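Local coordinates for protein decaprenyl diphosphate synthase (Rhodobacter capsulatus, PDB 3MZV) that probably makes long-chain all-trans polyprenyl diphosphates, precursors of quinone side chains, by adding isopentenyl units to an allylic diphosphate with magnesium as cofactor, at residues B[153-158]-B[177-182]; B[167-172]-B[245-250]; B[217-222]-B[296-301]. All coordinates share one frame; numbering follows the deposited sequence.

Interaction 1. Residues B[153-158]-B[177-182]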
ATOM      1  N   GLU B 153       4.619  -9.360  -3.934  1.00 37.35           N
ATOM      2  CA  GLU B 153       5.077 -10.733  -3.844  1.00 38.67           C
ATOM      3  C   GLU B 153       6.453 -10.921  -4.496  1.00 38.39           C
ATOM      4  O   GLU B 153       7.293 -11.649  -3.967  1.00 39.75           O
ATOM      5  CB  GLU B 153       4.046 -11.625  -4.508  1.00 39.71           C
ATOM      6  CG  GLU B 153       4.317 -13.106  -4.489  1.00 40.60           C
ATOM      7  CD  GLU B 153       3.258 -13.869  -5.254  1.00 43.31           C
ATOM      8  OE1 GLU B 153       3.171 -13.662  -6.480  1.00 45.99           O
ATOM      9  OE2 GLU B 153       2.521 -14.664  -4.625  1.00 44.63           O
ATOM     10  N   GLY B 154       6.657 -10.320  -5.665  1.00 38.04           N
ATOM     11  CA  GLY B 154       7.947 -10.392  -6.391  1.00 38.33           C
ATOM     12  C   GLY B 154       9.077  -9.763  -5.583  1.00 39.23           C
ATOM     13  O   GLY B 154      10.193 -10.315  -5.496  1.00 39.15           O
ATOM     14  N   GLU B 155       8.780  -8.642  -4.935  1.00 39.31           N
ATOM     15  CA  GLU B 155       9.718  -8.019  -4.020  1.00 40.77           C
ATOM     16  C   GLU B 155      10.050  -8.865  -2.791  1.00 41.19           C
ATOM     17  O   GLU B 155      11.192  -8.938  -2.374  1.00 39.03           O
ATOM     18  CB  GLU B 155       9.212  -6.622  -3.629  1.00 41.98           C
ATOM     19  CG  GLU B 155       9.237  -5.693  -4.878  1.00 45.07           C
ATOM     20  CD  GLU B 155       8.906  -4.231  -4.596  1.00 52.81           C
ATOM     21  OE1 GLU B 155       8.478  -3.910  -3.470  1.00 59.32           O
ATOM     22  OE2 GLU B 155       9.083  -3.394  -5.514  1.00 58.69           O
ATOM     23  N   VAL B 156       9.066  -9.542  -2.187  1.00 40.99           N
ATOM     24  CA  VAL B 156       9.379 -10.482  -1.116  1.00 41.06           C
ATOM     25  C   VAL B 156      10.194 -11.689  -1.627  1.00 41.69           C
ATOM     26  O   VAL B 156      11.146 -12.166  -0.953  1.00 43.97           O
ATOM     27  CB  VAL B 156       8.111 -10.985  -0.436  1.00 41.68           C
ATOM     28  CG1 VAL B 156       8.444 -12.049   0.600  1.00 41.60           C
ATOM     29  CG2 VAL B 156       7.431  -9.809   0.243  1.00 40.66           C
ATOM     30  N   LEU B 157       9.827 -12.207  -2.791  1.00 40.23           N
ATOM     31  CA  LEU B 157      10.635 -13.259  -3.414  1.00 41.21           C
ATOM     32  C   LEU B 157      12.093 -12.816  -3.660  1.00 41.82           C
ATOM     33  O   LEU B 157      13.032 -13.599  -3.439  1.00 43.25           O
ATOM     34  CB  LEU B 157      10.008 -13.733  -4.721  1.00 40.20           C
ATOM     35  CG  LEU B 157      10.699 -14.963  -5.348  1.00 41.04           C
ATOM     36  CD1 LEU B 157      10.913 -16.139  -4.330  1.00 40.88           C
ATOM     37  CD2 LEU B 157       9.920 -15.444  -6.529  1.00 41.37           C
ATOM     38  N   GLN B 158      12.280 -11.576  -4.093  1.00 40.98           N
ATOM     39  CA  GLN B 158      13.600 -11.054  -4.368  1.00 43.26           C
ATOM     40  C   GLN B 158      14.454 -11.084  -3.094  1.00 45.72           C
ATOM     41  O   GLN B 158      15.667 -11.357  -3.166  1.00 46.82           O
ATOM     42  CB  GLN B 158      13.507  -9.612  -4.904  1.00 42.00           C
ATOM     43  CG  GLN B 158      14.842  -9.000  -5.270  1.00 42.71           C
ATOM     44  CD  GLN B 158      14.707  -7.666  -5.944  1.00 45.23           C
ATOM     45  OE1 GLN B 158      15.257  -7.438  -7.026  1.00 43.39           O
ATOM     46  NE2 GLN B 158      13.938  -6.759  -5.321  1.00 43.99           N
ATOM     47  N   ARG B 177       9.394 -10.915 -13.236  1.00 39.43           N
ATOM     48  CA  ARG B 177       8.019 -10.917 -13.770  1.00 42.12           C
ATOM     49  C   ARG B 177       7.080 -10.276 -12.750  1.00 42.80           C
ATOM     50  O   ARG B 177       6.224  -9.466 -13.099  1.00 44.51           O
ATOM     51  CB  ARG B 177       7.569 -12.346 -14.151  1.00 42.28           C
ATOM     52  CG  ARG B 177       6.186 -12.473 -14.803  1.00 45.67           C
ATOM     53  CD  ARG B 177       6.115 -13.785 -15.567  1.00 45.73           C
ATOM     54  NE  ARG B 177       6.266 -13.722 -17.013  1.00 44.58           N
ATOM     55  CZ  ARG B 177       6.731 -14.728 -17.765  1.00 46.52           C
ATOM     56  NH1 ARG B 177       6.800 -14.614 -19.088  1.00 46.06           N
ATOM     57  NH2 ARG B 177       7.162 -15.856 -17.204  1.00 46.40           N
ATOM     58  N   GLY B 178       7.265 -10.590 -11.473  1.00 43.73           N
ATOM     59  CA  GLY B 178       6.461  -9.980 -10.422  1.00 43.64           C
ATOM     60  C   GLY B 178       6.786  -8.516 -10.178  1.00 43.27           C
ATOM     61  O   GLY B 178       5.902  -7.659 -10.222  1.00 43.72           O
ATOM     62  N   LYS B 179       8.056  -8.239  -9.935  1.00 41.86           N
ATOM     63  CA  LYS B 179       8.553  -6.916  -9.564  1.00 42.33           C
ATOM     64  C   LYS B 179       8.447  -5.859 -10.667  1.00 40.32           C
ATOM     65  O   LYS B 179       8.425  -4.658 -10.395  1.00 38.94           O
ATOM     66  CB  LYS B 179      10.036  -7.063  -9.247  1.00 44.41           C
ATOM     67  CG  LYS B 179      10.634  -6.000  -8.426  1.00 50.02           C
ATOM     68  CD  LYS B 179      12.107  -5.682  -8.751  1.00 51.01           C
ATOM     69  CE  LYS B 179      12.956  -6.798  -9.321  1.00 53.06           C
ATOM     70  NZ  LYS B 179      14.369  -6.310  -9.522  1.00 47.88           N
ATOM     71  N   THR B 180       8.558  -6.303 -11.924  1.00 38.07           N
ATOM     72  CA  THR B 180       8.690  -5.370 -13.044  1.00 36.59           C
ATOM     73  C   THR B 180       7.725  -5.653 -14.186  1.00 35.55           C
ATOM     74  O   THR B 180       7.029  -4.720 -14.645  1.00 35.39           O
ATOM     75  CB  THR B 180      10.133  -5.295 -13.593  1.00 37.70           C
ATOM     76  OG1 THR B 180      11.003  -4.741 -12.591  1.00 39.41           O
ATOM     77  CG2 THR B 180      10.190  -4.394 -14.872  1.00 36.07           C
ATOM     78  N   ALA B 181       7.671  -6.901 -14.668  1.00 33.85           N
ATOM     79  CA  ALA B 181       6.884  -7.182 -15.880  1.00 33.64           C
ATOM     80  C   ALA B 181       5.385  -7.083 -15.639  1.00 33.74           C
ATOM     81  O   ALA B 181       4.658  -6.690 -16.545  1.00 33.30           O
ATOM     82  CB  ALA B 181       7.195  -8.555 -16.442  1.00 32.92           C
ATOM     83  N   ALA B 182       4.949  -7.463 -14.433  1.00 33.08           N
ATOM     84  CA  ALA B 182       3.524  -7.541 -14.112  1.00 34.34           C
ATOM     85  C   ALA B 182       2.833  -6.218 -14.316  1.00 33.15           C
ATOM     86  O   ALA B 182       1.711  -6.208 -14.776  1.00 32.61           O
ATOM     87  CB  ALA B 182       3.297  -8.056 -12.698  1.00 33.55           C
TER
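Lys179 crosses Glu155 with its CG and meets the side-chain amide of Gln158 at a slant with its end. The two helices, 138-161 and 169-194, belong to the all-helical isoprenoid synthase fold. Segments 153-158 and 177-182 run roughly antiparallel, at 138°, and their axes come within 7.6 Å. Glycine makes this possible. Gly154 CA is 4.3 Å from Gly178 CA and 4.1 Å from Lys179 N. A CB on Gly154 would clash with Lys179 N and Gly178 C, and one on Gly178 would sit tight against Gly154 CA.

Beside this close point the long side chains take over. Glu155 and Lys179 cross at about a right angle, with CG of Glu155 3.8 Å from CG of Lys179. Helix 169-194 carries a wider, pi-type turn at 177-181. Lys179 and Thr180 in this turn match the Lys-Thr pair of the family, which in relatives faces the active-site cavity. Glu155 also touches Asp93, part of the first aspartate-rich motif, and Leu119 of the second subunit. The Lys179 chain bends at its second and third torsions. A chi3 of -28° carries CE to 3.3 Å from Gln158 OE1. NZ of Lys179 then donates a hydrogen bond to OE1 of Gln158 at 2.9 Å, with the donor tilted 33° from the carbonyl plane.

Interaction 2. Residues B[167-172]-B[245-250]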
ATOM      1  N   THR B 167      19.255 -20.110  -5.864  1.00 39.28           N
ATOM      2  CA  THR B 167      18.373 -19.400  -6.823  1.00 37.69           C
ATOM      3  C   THR B 167      18.651 -19.785  -8.292  1.00 38.21           C
ATOM      4  O   THR B 167      19.765 -19.669  -8.808  1.00 36.65           O
ATOM      5  CB  THR B 167      18.477 -17.889  -6.657  1.00 37.88           C
ATOM      6  OG1 THR B 167      18.217 -17.529  -5.309  1.00 36.18           O
ATOM      7  CG2 THR B 167      17.477 -17.106  -7.571  1.00 35.90           C
ATOM      8  N   THR B 168      17.607 -20.216  -8.963  1.00 38.80           N
ATOM      9  CA  THR B 168      17.664 -20.706 -10.335  1.00 38.34           C
ATOM     10  C   THR B 168      17.219 -19.614 -11.281  1.00 37.78           C
ATOM     11  O   THR B 168      16.602 -18.638 -10.854  1.00 37.75           O
ATOM     12  CB  THR B 168      16.666 -21.845 -10.485  1.00 38.77           C
ATOM     13  OG1 THR B 168      15.360 -21.342 -10.136  1.00 38.76           O
ATOM     14  CG2 THR B 168      17.062 -23.003  -9.587  1.00 41.72           C
ATOM     15  N   GLU B 169      17.473 -19.808 -12.571  1.00 37.85           N
ATOM     16  CA  GLU B 169      16.951 -18.880 -13.601  1.00 39.20           C
ATOM     17  C   GLU B 169      15.413 -18.766 -13.555  1.00 39.14           C
ATOM     18  O   GLU B 169      14.865 -17.704 -13.776  1.00 37.27           O
ATOM     19  CB  GLU B 169      17.419 -19.312 -14.999  1.00 39.62           C
ATOM     20  CG  GLU B 169      18.957 -19.206 -15.197  1.00 41.78           C
ATOM     21  CD  GLU B 169      19.421 -19.293 -16.663  1.00 43.66           C
ATOM     22  OE1 GLU B 169      18.645 -18.965 -17.570  1.00 44.84           O
ATOM     23  OE2 GLU B 169      20.591 -19.656 -16.907  1.00 45.70           O
ATOM     24  N   ASP B 170      14.726 -19.865 -13.265  1.00 40.04           N
ATOM     25  CA  ASP B 170      13.270 -19.872 -13.168  1.00 40.83           C
ATOM     26  C   ASP B 170      12.817 -18.955 -12.033  1.00 40.66           C
ATOM     27  O   ASP B 170      11.912 -18.145 -12.216  1.00 39.28           O
ATOM     28  CB  ASP B 170      12.741 -21.308 -12.959  1.00 43.41           C
ATOM     29  CG  ASP B 170      12.788 -22.178 -14.269  1.00 48.21           C
ATOM     30  OD1 ASP B 170      13.236 -21.700 -15.344  1.00 53.60           O
ATOM     31  OD2 ASP B 170      12.405 -23.365 -14.216  1.00 55.75           O
ATOM     32  N   ILE B 171      13.491 -19.026 -10.884  1.00 39.35           N
ATOM     33  CA  ILE B 171      13.170 -18.140  -9.755  1.00 38.75           C
ATOM     34  C   ILE B 171      13.426 -16.705 -10.101  1.00 38.47           C
ATOM     35  O   ILE B 171      12.611 -15.821  -9.775  1.00 38.25           O
ATOM     36  CB  ILE B 171      13.896 -18.571  -8.454  1.00 39.42           C
ATOM     37  CG1 ILE B 171      13.323 -19.916  -8.025  1.00 40.77           C
ATOM     38  CG2 ILE B 171      13.783 -17.496  -7.338  1.00 38.87           C
ATOM     39  CD1 ILE B 171      14.097 -20.668  -6.944  1.00 44.19           C
ATOM     40  N   TYR B 172      14.561 -16.449 -10.770  1.00 36.94           N
ATOM     41  CA  TYR B 172      14.903 -15.105 -11.176  1.00 36.27           C
ATOM     42  C   TYR B 172      13.825 -14.527 -12.097  1.00 35.28           C
ATOM     43  O   TYR B 172      13.480 -13.360 -11.949  1.00 35.13           O
ATOM     44  CB  TYR B 172      16.287 -15.053 -11.840  1.00 35.78           C
ATOM     45  CG  TYR B 172      16.606 -13.764 -12.597  1.00 36.64           C
ATOM     46  CD1 TYR B 172      16.939 -12.623 -11.931  1.00 35.04           C
ATOM     47  CD2 TYR B 172      16.549 -13.722 -13.989  1.00 37.75           C
ATOM     48  CE1 TYR B 172      17.225 -11.461 -12.597  1.00 36.16           C
ATOM     49  CE2 TYR B 172      16.864 -12.539 -14.696  1.00 39.74           C
ATOM     50  CZ  TYR B 172      17.173 -11.419 -13.995  1.00 37.57           C
ATOM     51  OH  TYR B 172      17.473 -10.217 -14.663  1.00 41.39           O
ATOM     52  N   LEU B 245      20.579 -12.254  -6.477  1.00 37.96           N
ATOM     53  CA  LEU B 245      20.830 -13.313  -7.457  1.00 37.37           C
ATOM     54  C   LEU B 245      20.120 -12.928  -8.756  1.00 37.52           C
ATOM     55  O   LEU B 245      18.905 -13.185  -8.913  1.00 38.29           O
ATOM     56  CB  LEU B 245      20.371 -14.677  -6.950  1.00 37.78           C
ATOM     57  CG  LEU B 245      21.440 -15.410  -6.128  1.00 38.10           C
ATOM     58  CD1 LEU B 245      22.642 -15.787  -7.060  1.00 35.31           C
ATOM     59  CD2 LEU B 245      21.919 -14.586  -4.925  1.00 36.61           C
ATOM     60  N   THR B 246      20.877 -12.243  -9.637  1.00 36.01           N
ATOM     61  CA  THR B 246      20.392 -11.885 -10.974  1.00 35.10           C
ATOM     62  C   THR B 246      21.050 -12.773 -12.017  1.00 34.23           C
ATOM     63  O   THR B 246      22.081 -13.386 -11.736  1.00 32.63           O
ATOM     64  CB  THR B 246      20.643 -10.380 -11.260  1.00 35.12           C
ATOM     65  OG1 THR B 246      22.031 -10.070 -11.251  1.00 35.97           O
ATOM     66  CG2 THR B 246      19.896  -9.479 -10.215  1.00 35.52           C
ATOM     67  N   MET B 247      20.496 -12.782 -13.221  1.00 34.04           N
ATOM     68  CA  MET B 247      20.941 -13.682 -14.280  1.00 33.49           C
ATOM     69  C   MET B 247      22.479 -13.826 -14.431  1.00 32.88           C
ATOM     70  O   MET B 247      22.958 -14.951 -14.505  1.00 33.51           O
ATOM     71  CB  MET B 247      20.279 -13.338 -15.626  1.00 33.44           C
ATOM     72  CG  MET B 247      20.401 -14.372 -16.649  1.00 35.65           C
ATOM     73  SD  MET B 247      19.435 -14.048 -18.225  1.00 32.51           S
ATOM     74  CE  MET B 247      17.947 -15.028 -17.809  1.00 38.18           C
ATOM     75  N   PRO B 248      23.240 -12.713 -14.502  1.00 33.40           N
ATOM     76  CA  PRO B 248      24.680 -12.871 -14.797  1.00 33.36           C
ATOM     77  C   PRO B 248      25.397 -13.590 -13.646  1.00 32.80           C
ATOM     78  O   PRO B 248      26.374 -14.294 -13.848  1.00 32.05           O
ATOM     79  CB  PRO B 248      25.187 -11.440 -14.908  1.00 34.20           C
ATOM     80  CG  PRO B 248      23.993 -10.584 -14.798  1.00 34.57           C
ATOM     81  CD  PRO B 248      22.822 -11.303 -14.519  1.00 33.73           C
ATOM     82  N   VAL B 249      24.896 -13.415 -12.422  1.00 32.80           N
ATOM     83  CA  VAL B 249      25.441 -14.160 -11.285  1.00 32.23           C
ATOM     84  C   VAL B 249      24.998 -15.582 -11.305  1.00 32.59           C
ATOM     85  O   VAL B 249      25.813 -16.471 -11.162  1.00 31.14           O
ATOM     86  CB  VAL B 249      25.061 -13.538  -9.934  1.00 32.96           C
ATOM     87  CG1 VAL B 249      25.652 -14.359  -8.740  1.00 32.53           C
ATOM     88  CG2 VAL B 249      25.493 -12.075  -9.882  1.00 32.70           C
ATOM     89  N   ILE B 250      23.683 -15.820 -11.434  1.00 32.97           N
ATOM     90  CA  ILE B 250      23.154 -17.202 -11.435  1.00 33.19           C
ATOM     91  C   ILE B 250      23.886 -18.084 -12.478  1.00 33.76           C
ATOM     92  O   ILE B 250      24.260 -19.222 -12.210  1.00 34.36           O
ATOM     93  CB  ILE B 250      21.647 -17.181 -11.757  1.00 32.74           C
ATOM     94  CG1 ILE B 250      20.883 -16.525 -10.620  1.00 32.85           C
ATOM     95  CG2 ILE B 250      21.133 -18.588 -12.059  1.00 33.64           C
ATOM     96  CD1 ILE B 250      19.433 -16.068 -11.064  1.00 34.54           C
TER
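Tyr172 and Thr246 bring their CA atoms to 6.4 Å, where the starts of two helices meet. Three more pairs, Thr167 with Leu245, Glu169 with Met247 and Thr168 with Ile250, have their CA atoms at 6.6 Å. Each segment runs from a short loop into a helix. Thr168 and Thr246 hold the N-cap positions. Thr168 caps its helix through its side chain: Ile171 N donates to Thr168 OG1 at 3.1 Å, with an N-H...O angle of 162°. The side chain of Thr246 makes no such bond.

Tyr172 makes the largest single share of the contact. Its CG is anti to the backbone N (chi1 166°). The ring lies over the turn into helix 247-254. Met247 N sits 3.5 Å above one face, over the ring centre, and Thr246 C lies above the same face nearer the rim. Tyr172 CE2 meets Met247 CB at 3.6 Å. At the root of the side chain, Tyr172 CB presses on Ile250 CD1 at 3.4 Å. Thr167 fills the next place, its CB 3.7 Å from Leu245 CB. Glu169 packs its CG against Ile250 CG2 at 3.9 Å, and its OE2 forms a salt bridge with Lys251.

The OH of Tyr172 meets Asp221 OD2, but the modelled distance is too short to trust the bond's exact geometry. The packed helix starts thus place Tyr172 beside the second aspartate-rich motif, where it may help to position Asp221, within the helical isoprenoid synthase fold.

Interaction 3. Residues B[217-222]-B[296-301]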
ATOM      1  N   GLN B 217      13.926  -5.221 -17.370  1.00 32.17           N
ATOM      2  CA  GLN B 217      14.635  -5.554 -16.143  1.00 32.04           C
ATOM      3  C   GLN B 217      15.964  -6.273 -16.439  1.00 31.12           C
ATOM      4  O   GLN B 217      16.945  -5.999 -15.791  1.00 30.74           O
ATOM      5  CB  GLN B 217      13.829  -6.427 -15.235  1.00 31.44           C
ATOM      6  CG  GLN B 217      14.515  -6.672 -13.912  1.00 32.85           C
ATOM      7  CD  GLN B 217      14.730  -5.406 -13.137  1.00 38.49           C
ATOM      8  OE1 GLN B 217      15.859  -5.049 -12.754  1.00 38.04           O
ATOM      9  NE2 GLN B 217      13.652  -4.689 -12.937  1.00 34.30           N
ATOM     10  N   ILE B 218      15.963  -7.222 -17.370  1.00 30.91           N
ATOM     11  CA  ILE B 218      17.217  -7.875 -17.732  1.00 30.26           C
ATOM     12  C   ILE B 218      18.246  -6.873 -18.209  1.00 30.10           C
ATOM     13  O   ILE B 218      19.424  -6.950 -17.810  1.00 30.02           O
ATOM     14  CB  ILE B 218      17.015  -9.010 -18.808  1.00 30.60           C
ATOM     15  CG1 ILE B 218      16.083 -10.087 -18.269  1.00 28.40           C
ATOM     16  CG2 ILE B 218      18.420  -9.585 -19.189  1.00 26.32           C
ATOM     17  CD1 ILE B 218      15.667 -11.252 -19.263  1.00 28.94           C
ATOM     18  N   VAL B 219      17.832  -5.887 -18.998  1.00 29.86           N
ATOM     19  CA  VAL B 219      18.747  -4.825 -19.439  1.00 31.71           C
ATOM     20  C   VAL B 219      19.342  -4.065 -18.221  1.00 33.08           C
ATOM     21  O   VAL B 219      20.513  -3.873 -18.130  1.00 33.11           O
ATOM     22  CB  VAL B 219      18.101  -3.812 -20.422  1.00 31.20           C
ATOM     23  CG1 VAL B 219      18.949  -2.507 -20.561  1.00 33.13           C
ATOM     24  CG2 VAL B 219      17.945  -4.443 -21.803  1.00 33.90           C
ATOM     25  N   ASP B 220      18.518  -3.700 -17.275  1.00 34.83           N
ATOM     26  CA  ASP B 220      19.029  -3.048 -16.073  1.00 36.82           C
ATOM     27  C   ASP B 220      20.002  -3.930 -15.294  1.00 37.01           C
ATOM     28  O   ASP B 220      21.081  -3.461 -14.862  1.00 37.17           O
ATOM     29  CB  ASP B 220      17.868  -2.679 -15.200  1.00 37.51           C
ATOM     30  CG  ASP B 220      17.241  -1.362 -15.610  1.00 40.42           C
ATOM     31  OD1 ASP B 220      17.886  -0.618 -16.384  1.00 44.48           O
ATOM     32  OD2 ASP B 220      16.135  -1.085 -15.115  1.00 44.49           O
ATOM     33  N   ASP B 221      19.643  -5.203 -15.161  1.00 35.90           N
ATOM     34  CA  ASP B 221      20.512  -6.156 -14.416  1.00 36.24           C
ATOM     35  C   ASP B 221      21.856  -6.353 -15.128  1.00 35.78           C
ATOM     36  O   ASP B 221      22.889  -6.467 -14.482  1.00 36.19           O
ATOM     37  CB  ASP B 221      19.827  -7.494 -14.186  1.00 35.62           C
ATOM     38  CG  ASP B 221      18.532  -7.371 -13.359  1.00 36.92           C
ATOM     39  OD1 ASP B 221      18.281  -6.320 -12.752  1.00 37.73           O
ATOM     40  OD2 ASP B 221      17.776  -8.347 -13.329  1.00 38.64           O
ATOM     41  N   LEU B 222      21.834  -6.364 -16.468  1.00 35.10           N
ATOM     42  CA  LEU B 222      23.040  -6.485 -17.262  1.00 34.88           C
ATOM     43  C   LEU B 222      23.941  -5.251 -17.105  1.00 36.44           C
ATOM     44  O   LEU B 222      25.150  -5.346 -16.841  1.00 35.31           O
ATOM     45  CB  LEU B 222      22.657  -6.716 -18.727  1.00 33.96           C
ATOM     46  CG  LEU B 222      23.810  -6.722 -19.754  1.00 35.66           C
ATOM     47  CD1 LEU B 222      25.008  -7.599 -19.380  1.00 33.07           C
ATOM     48  CD2 LEU B 222      23.268  -7.122 -21.118  1.00 35.21           C
ATOM     49  N   LEU B 296      21.824 -11.765 -24.633  1.00 29.87           N
ATOM     50  CA  LEU B 296      20.957 -12.596 -25.450  1.00 29.65           C
ATOM     51  C   LEU B 296      19.571 -12.823 -24.861  1.00 28.66           C
ATOM     52  O   LEU B 296      18.601 -12.816 -25.593  1.00 30.41           O
ATOM     53  CB  LEU B 296      21.595 -13.979 -25.735  1.00 29.14           C
ATOM     54  CG  LEU B 296      22.848 -14.004 -26.611  1.00 32.72           C
ATOM     55  CD1 LEU B 296      23.256 -15.478 -26.851  1.00 31.97           C
ATOM     56  CD2 LEU B 296      22.612 -13.317 -27.890  1.00 32.27           C
ATOM     57  N   ALA B 297      19.463 -13.042 -23.548  1.00 29.84           N
ATOM     58  CA  ALA B 297      18.167 -13.277 -22.909  1.00 29.64           C
ATOM     59  C   ALA B 297      17.297 -12.031 -23.114  1.00 30.40           C
ATOM     60  O   ALA B 297      16.130 -12.124 -23.522  1.00 30.66           O
ATOM     61  CB  ALA B 297      18.330 -13.561 -21.401  1.00 29.88           C
ATOM     62  N   ALA B 298      17.899 -10.867 -22.881  1.00 30.21           N
ATOM     63  CA  ALA B 298      17.179  -9.586 -23.070  1.00 30.63           C
ATOM     64  C   ALA B 298      16.695  -9.363 -24.505  1.00 31.81           C
ATOM     65  O   ALA B 298      15.533  -9.006 -24.716  1.00 31.93           O
ATOM     66  CB  ALA B 298      18.071  -8.407 -22.602  1.00 31.01           C
ATOM     67  N   ILE B 299      17.573  -9.541 -25.495  1.00 31.21           N
ATOM     68  CA  ILE B 299      17.178  -9.285 -26.858  1.00 32.14           C
ATOM     69  C   ILE B 299      16.190 -10.377 -27.342  1.00 32.30           C
ATOM     70  O   ILE B 299      15.275 -10.090 -28.126  1.00 33.81           O
ATOM     71  CB  ILE B 299      18.349  -9.006 -27.801  1.00 33.02           C
ATOM     72  CG1 ILE B 299      19.164 -10.276 -28.048  1.00 31.33           C
ATOM     73  CG2 ILE B 299      19.233  -7.838 -27.272  1.00 34.65           C
ATOM     74  CD1 ILE B 299      20.296 -10.087 -29.076  1.00 29.18           C
ATOM     75  N   GLY B 300      16.295 -11.575 -26.777  1.00 31.67           N
ATOM     76  CA  GLY B 300      15.335 -12.659 -27.031  1.00 31.77           C
ATOM     77  C   GLY B 300      13.924 -12.292 -26.585  1.00 32.24           C
ATOM     78  O   GLY B 300      12.945 -12.513 -27.317  1.00 32.28           O
ATOM     79  N   TRP B 301      13.822 -11.698 -25.386  1.00 32.09           N
ATOM     80  CA  TRP B 301      12.528 -11.288 -24.869  1.00 32.69           C
ATOM     81  C   TRP B 301      11.939 -10.186 -25.762  1.00 33.21           C
ATOM     82  O   TRP B 301      10.726 -10.136 -25.914  1.00 33.53           O
ATOM     83  CB  TRP B 301      12.619 -10.895 -23.364  1.00 30.64           C
ATOM     84  CG  TRP B 301      12.514 -12.123 -22.479  1.00 33.06           C
ATOM     85  CD1 TRP B 301      13.515 -12.751 -21.759  1.00 35.75           C
ATOM     86  CD2 TRP B 301      11.342 -12.880 -22.254  1.00 32.24           C
ATOM     87  NE1 TRP B 301      13.006 -13.847 -21.096  1.00 33.42           N
ATOM     88  CE2 TRP B 301      11.687 -13.968 -21.405  1.00 33.54           C
ATOM     89  CE3 TRP B 301      10.030 -12.778 -22.724  1.00 33.39           C
ATOM     90  CZ2 TRP B 301      10.740 -14.910 -20.961  1.00 36.13           C
ATOM     91  CZ3 TRP B 301       9.109 -13.722 -22.299  1.00 35.28           C
ATOM     92  CH2 TRP B 301       9.470 -14.768 -21.426  1.00 37.65           C
TER
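Ile218 O accepts from Leu222 N at 2.8 Å, a routine bond of helix 199-224, while the Ile218 side chain leaves this helix to meet Ala298 and Trp301. The partner is helix 290-308. The two segments run nearly antiparallel, at 161°, with their axes 8.9 Å apart. Their nearest CA atoms are those of Ile218 and Ala298, at 5.6 Å.

The two branches of Ile218 divide the work. CG2, anti to the backbone N, touches Ala298 CB at 3.6 Å. CG1 is anti to the carbonyl carbon (chi1 -60°), and beyond it CD1 reaches Trp301 CD1 at 3.6 Å. The ring is met obliquely, and the two side chains cross at about a right angle. Ala297 CB also lies 4.1 Å from Ile218 CD1. Val219 adds its CG2, 4.0 Å from Ala298 CB. The small alanines let the bulk of Ile218 fit between the helices. An alanine here would remove CG2 and CD1 and would probably leave a gap facing Ala298 CB, Trp301 and Ala297, though CB would still face Ala298.

Trp301 spreads further along helix 199-224, onto Ala211, Ile214 and Ala215. It also touches Arg177. Asp220 and Asp221 follow Val219 and open the second aspartate-rich motif, which in this family helps to bind substrate diphosphate through magnesium. The contact between the two segments is wholly apolar, with no hydrogen bond across it. This is consistent with shape fit, rather than polar pairing, holding these two segments together.

In the fold
All three contacts are largely buried. Interaction 1 lies nearest the centre of the chain, about 9 Å away between centres, and interaction 2 farthest, about 17 Å. Interactions 1 and 2 share helix 169-194. Interaction 3 uses the next helix, 199-224, and brings in 290-308. Their chemistry differs. Interaction 1 joins a glycine-tight crossing to a lysine-glutamine hydrogen bond. Interaction 2 packs an aromatic ring and branched chains at helix starts. Interaction 3 is purely aliphatic and aromatic. Direct links run between them: Lys179 packs on the Gln217 side chain, Arg177 on Trp301, and Met247 on Ala297. Only interaction 1 also meets the second subunit.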